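Local coordinates for protein membrane-bound protease PH1510 (Pyrococcus horikoshii OT3, PDB 3WWV) that acts as a membrane-bound serine protease, cutting preferentially near hydrophobic or aromatic residues and degrading casein and the stomatin homolog PH1511 in vitro, at residues K35-F40 against G57-V62. Numbering follows the deposited sequence.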
loop_
_atom_site.group_PDB
_atom_site.type_symbol
_atom_site.label_atom_id
_atom_site.label_comp_id
_atom_site.label_asym_id
_atom_site.label_seq_id
_atom_site.Cartn_x
_atom_site.Cartn_y
_atom_site.Cartn_z
ATOM N N LYS A 35 12.698 -10.431 -0.376
ATOM C CA LYS A 35 13.487 -9.270 -0.007
ATOM C C LYS A 35 12.510 -8.114 0.126
ATOM O O LYS A 35 11.558 -8.009 -0.651
ATOM C CB LYS A 35 14.520 -8.945 -1.078
ATOM C CG LYS A 35 15.728 -9.862 -1.113
ATOM C CD LYS A 35 16.683 -9.452 -2.229
ATOM C CE LYS A 35 18.088 -9.981 -1.971
ATOM N NZ LYS A 35 19.142 -8.997 -2.368
ATOM N N ALA A 36 12.735 -7.256 1.115
ATOM C CA ALA A 36 11.839 -6.135 1.367
ATOM C C ALA A 36 12.594 -4.930 1.902
ATOM O O ALA A 36 13.691 -5.065 2.458
ATOM C CB ALA A 36 10.716 -6.537 2.320
ATOM N N ARG A 37 11.990 -3.758 1.722
ATOM C CA ARG A 37 12.581 -2.480 2.108
ATOM C C ARG A 37 11.455 -1.596 2.645
ATOM O O ARG A 37 10.429 -1.456 1.992
ATOM C CB ARG A 37 13.244 -1.842 0.876
ATOM C CG ARG A 37 14.016 -0.559 1.127
ATOM C CD ARG A 37 14.925 -0.202 -0.048
ATOM N NE ARG A 37 14.214 0.389 -1.192
ATOM C CZ ARG A 37 14.259 -0.064 -2.453
ATOM N NH1 ARG A 37 14.980 -1.131 -2.788
ATOM N NH2 ARG A 37 13.577 0.568 -3.395
ATOM N N SER A 38 11.619 -1.029 3.835
ATOM C CA SER A 38 10.596 -0.132 4.359
ATOM C C SER A 38 10.660 1.193 3.620
ATOM O O SER A 38 11.749 1.704 3.368
ATOM C CB SER A 38 10.749 0.086 5.857
ATOM O OG SER A 38 11.994 0.677 6.147
ATOM N N LYS A 39 9.497 1.735 3.267
ATOM C CA LYS A 39 9.446 2.960 2.466
ATOM C C LYS A 39 9.979 4.205 3.180
ATOM O O LYS A 39 10.713 4.979 2.578
ATOM C CB LYS A 39 8.043 3.232 1.939
ATOM C CG LYS A 39 8.041 4.282 0.833
ATOM C CD LYS A 39 6.663 4.505 0.256
ATOM C CE LYS A 39 6.665 5.758 -0.597
ATOM N NZ LYS A 39 7.265 5.527 -1.937
ATOM N N PHE A 40 9.616 4.399 4.447
ATOM C CA PHE A 40 10.033 5.610 5.166
ATOM C C PHE A 40 10.862 5.282 6.383
ATOM O O PHE A 40 11.922 5.883 6.592
ATOM C CB PHE A 40 8.838 6.415 5.675
ATOM C CG PHE A 40 7.763 6.616 4.673
ATOM C CD1 PHE A 40 7.860 7.629 3.730
ATOM C CD2 PHE A 40 6.626 5.817 4.701
ATOM C CE1 PHE A 40 6.849 7.828 2.812
ATOM C CE2 PHE A 40 5.609 6.015 3.793
ATOM C CZ PHE A 40 5.725 7.015 2.845
ATOM N N GLY A 57 12.029 -4.095 -8.683
ATOM C CA GLY A 57 12.566 -5.366 -9.151
ATOM C C GLY A 57 11.899 -6.481 -8.369
ATOM O O GLY A 57 10.680 -6.578 -8.357
ATOM N N LEU A 58 12.700 -7.290 -7.688
ATOM C CA LEU A 58 12.200 -8.355 -6.830
ATOM C C LEU A 58 12.159 -7.965 -5.341
ATOM O O LEU A 58 11.954 -8.823 -4.472
ATOM C CB LEU A 58 13.044 -9.625 -7.024
ATOM C CG LEU A 58 13.046 -10.263 -8.418
ATOM C CD1 LEU A 58 14.107 -11.350 -8.500
ATOM C CD2 LEU A 58 11.666 -10.807 -8.793
ATOM N N THR A 59 12.352 -6.681 -5.045
ATOM C CA THR A 59 12.316 -6.196 -3.665
ATOM C C THR A 59 10.958 -5.543 -3.370
ATOM O O THR A 59 10.553 -4.603 -4.059
ATOM C CB THR A 59 13.468 -5.197 -3.383
ATOM O OG1 THR A 59 14.727 -5.822 -3.666
ATOM C CG2 THR A 59 13.471 -4.733 -1.927
ATOM N N LEU A 60 10.260 -6.046 -2.357
ATOM C CA LEU A 60 8.972 -5.464 -1.938
ATOM C C LEU A 60 9.178 -4.216 -1.085
ATOM O O LEU A 60 10.008 -4.209 -0.179
ATOM C CB LEU A 60 8.138 -6.487 -1.162
ATOM C CG LEU A 60 7.877 -7.816 -1.854
ATOM C CD1 LEU A 60 7.046 -8.723 -0.960
ATOM C CD2 LEU A 60 7.187 -7.601 -3.189
ATOM N N ILE A 61 8.427 -3.160 -1.391
ATOM C CA ILE A 61 8.458 -1.924 -0.604
ATOM C C ILE A 61 7.234 -1.927 0.285
ATOM O O ILE A 61 6.117 -2.167 -0.174
ATOM C CB ILE A 61 8.551 -0.681 -1.505
ATOM C CG1 ILE A 61 9.887 -0.723 -2.258
ATOM C CG2 ILE A 61 8.462 0.617 -0.698
ATOM C CD1 ILE A 61 9.833 -0.049 -3.605
ATOM N N VAL A 62 7.459 -1.708 1.575
ATOM C CA VAL A 62 6.454 -1.968 2.594
ATOM C C VAL A 62 6.425 -0.809 3.574
ATOM O O VAL A 62 7.428 -0.096 3.728
ATOM C CB VAL A 62 6.742 -3.283 3.364
ATOM C CG1 VAL A 62 6.815 -4.481 2.425
ATOM C CG2 VAL A 62 8.026 -3.190 4.169
#
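Arg37 and Ile61 lie side by side and point the same way on one face of a parallel strand pair. The guanidinium tip does the touching: Arg37 NH2 is 3.8 Å from Ile61 CD1, and Ile61 CG1 sits over one face of the planar group. A bend at chi3 (77°) sets Arg37 NE off the line of the otherwise extended chain that runs alongside Ile61. Arg37 NH2 also makes a salt bridge to Asp56 OD2. Thr59 crosses the arginine at about a right angle, its CG2 4.0 Å from both Arg37 CB and Arg37 NH1. On the other flank of Ile61, CG2 packs 3.7 Å from Lys39 CB. An alanine at Ile61 removes the CG1 and CD1 cover from the guanidinium and the CG2 contact with Lys39, and would probably leave a gap between the arginine and the lysine.

Backbone bonds set the register. Arg37 N donates to Leu60 O (2.8 Å), and Arg37 O accepts from Val62 N (3.0 Å), so both its polar backbone atoms bind the residues before and after its register partner Ile61; Leu60 N to Lys35 O and Lys39 N to Val62 O extend the ladder.

Ala36, Leu60 and Val62 face the buried side, meeting Ile27. In this OB-fold C-terminal domain, strand 59-64 lies between 32-38, its parallel partner, and antiparallel 49-56, while 24-29 flanks 32-38 on its other edge.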